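Local coordinates for protein acetate CoA-transferase subunit beta (Escherichia coli DH5[alpha], PDB 5DBN) that catalyses, as part of acetate CoA-transferase, the transfer of CoA from acetyl-CoA to acetoacetate and other short-chain fatty acids through a covalent enzyme-CoA intermediate, at residues B[9-14]-B[136-141]. Numbering follows the deposited sequence.
Sequences RRVAQE and IIAMEH
V11, on helix 3-12, and I136, on strand 135-138, reach toward each other tip to tip: the methyl I136 CG2 faces the fork of the valine, 4.0 Å from both V11 CG1 and V11 CG2. Beta-branched residues suit this place, since each offers a blunt methyl end close to its own backbone. Two residues along the strand, A138 also points at the helix; its small CB lies 4.3 Å from V11 CG2 and lets the helix come close. E14 meets the other branch of I136, with CG 4.0 Å from I136 CD1. The E14 CG lies anti to the backbone N (chi1 -172°), and a bend at chi2 (68°) turns the carboxylate off this apolar patch. Here R10 grips E14 OE1 end-on, R10 NH1 at 3.3 Å and NH2 at 3.2 Å, with the oxygen close to the guanidinium plane. R175 also pairs with OE1, K134 with OE2, and R10 has a second carboxylate in E185. Replacing E14 by alanine would probably cost K134, R175 and R10 this counter-charge and uncover I136 CD1. Helix 3-12 thus packs on a face of the mixed sheet, whose parallel strand 135-138 lies between 95-98 and 166-168, in the layered alpha/beta architecture of a CoA-transferase domain.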
# COMPACT_ATOMS: atom_id res chain seq x y z
N ARG B 9 -35.16 8.17 -3.51
CA ARG B 9 -35.83 8.22 -2.22
C ARG B 9 -35.87 6.84 -1.56
O ARG B 9 -35.58 6.71 -0.38
CB ARG B 9 -37.25 8.77 -2.39
CG ARG B 9 -38.06 8.89 -1.11
CD ARG B 9 -39.39 9.57 -1.40
NE ARG B 9 -40.23 9.70 -0.20
CZ ARG B 9 -41.40 10.33 -0.18
NH1 ARG B 9 -41.88 10.90 -1.28
NH2 ARG B 9 -42.09 10.40 0.95
N ARG B 10 -36.23 5.82 -2.33
CA ARG B 10 -36.29 4.46 -1.81
C ARG B 10 -34.91 3.95 -1.39
O ARG B 10 -34.77 3.33 -0.33
CB ARG B 10 -36.92 3.51 -2.83
CG ARG B 10 -36.95 2.05 -2.39
CD ARG B 10 -37.68 1.86 -1.06
NE ARG B 10 -37.51 0.52 -0.51
CZ ARG B 10 -36.49 0.14 0.26
NH1 ARG B 10 -35.53 0.99 0.58
NH2 ARG B 10 -36.43 -1.11 0.71
N VAL B 11 -33.90 4.19 -2.22
CA VAL B 11 -32.54 3.77 -1.90
C VAL B 11 -32.05 4.46 -0.62
O VAL B 11 -31.38 3.84 0.20
CB VAL B 11 -31.56 4.08 -3.06
CG1 VAL B 11 -30.12 3.83 -2.64
CG2 VAL B 11 -31.91 3.24 -4.28
N ALA B 12 -32.39 5.73 -0.47
CA ALA B 12 -32.00 6.49 0.71
C ALA B 12 -32.53 5.84 1.99
O ALA B 12 -31.86 5.86 3.02
CB ALA B 12 -32.50 7.93 0.60
N GLN B 13 -33.73 5.28 1.91
CA GLN B 13 -34.34 4.61 3.05
C GLN B 13 -33.66 3.29 3.38
O GLN B 13 -33.87 2.73 4.46
CB GLN B 13 -35.84 4.39 2.79
CG GLN B 13 -36.66 5.67 2.80
CD GLN B 13 -38.11 5.45 2.41
OE1 GLN B 13 -38.48 4.38 1.94
NE2 GLN B 13 -38.93 6.47 2.61
N GLU B 14 -32.83 2.79 2.47
CA GLU B 14 -32.14 1.52 2.67
C GLU B 14 -30.90 1.69 3.53
O GLU B 14 -30.49 0.78 4.24
CB GLU B 14 -31.74 0.90 1.32
CG GLU B 14 -31.20 -0.51 1.42
CD GLU B 14 -32.24 -1.53 1.85
OE1 GLU B 14 -33.45 -1.21 1.80
OE2 GLU B 14 -31.84 -2.64 2.25
N ILE B 136 -26.06 -1.73 -4.33
CA ILE B 136 -27.39 -1.27 -4.69
C ILE B 136 -27.36 -0.67 -6.08
O ILE B 136 -26.56 0.22 -6.37
CB ILE B 136 -27.92 -0.22 -3.69
CG1 ILE B 136 -27.90 -0.80 -2.27
CG2 ILE B 136 -29.34 0.20 -4.08
CD1 ILE B 136 -28.28 0.19 -1.19
N ILE B 137 -28.23 -1.18 -6.95
CA ILE B 137 -28.36 -0.66 -8.30
C ILE B 137 -29.62 0.19 -8.40
O ILE B 137 -30.73 -0.29 -8.15
CB ILE B 137 -28.39 -1.80 -9.34
CG1 ILE B 137 -27.14 -2.67 -9.22
CG2 ILE B 137 -28.51 -1.23 -10.76
CD1 ILE B 137 -25.83 -1.93 -9.40
N ALA B 138 -29.43 1.45 -8.77
CA ALA B 138 -30.52 2.40 -8.94
C ALA B 138 -30.70 2.63 -10.43
O ALA B 138 -29.82 3.20 -11.09
CB ALA B 138 -30.23 3.70 -8.22
N MET B 139 -31.83 2.19 -10.96
CA MET B 139 -32.02 2.15 -12.40
C MET B 139 -33.48 2.28 -12.82
O MET B 139 -34.37 1.84 -12.10
CB MET B 139 -31.46 0.82 -12.89
CG MET B 139 -31.15 0.70 -14.35
SD MET B 139 -30.53 -0.96 -14.71
CE MET B 139 -32.01 -1.95 -14.48
N GLU B 140 -33.73 2.87 -13.98
CA GLU B 140 -35.08 2.85 -14.55
C GLU B 140 -35.36 1.43 -15.00
O GLU B 140 -34.44 0.69 -15.35
CB GLU B 140 -35.22 3.85 -15.70
CG GLU B 140 -35.09 5.30 -15.28
CD GLU B 140 -35.26 6.27 -16.44
OE1 GLU B 140 -35.58 5.82 -17.56
OE2 GLU B 140 -35.08 7.49 -16.22
N HIS B 141 -36.62 1.02 -14.98
CA HIS B 141 -36.95 -0.37 -15.28
C HIS B 141 -36.62 -0.72 -16.73
O HIS B 141 -36.03 -1.76 -17.01
CB HIS B 141 -38.42 -0.66 -14.98
CG HIS B 141 -38.69 -2.10 -14.68
ND1 HIS B 141 -38.76 -2.59 -13.39
CD2 HIS B 141 -38.88 -3.16 -15.50
CE1 HIS B 141 -39.00 -3.89 -13.43
NE2 HIS B 141 -39.08 -4.26 -14.69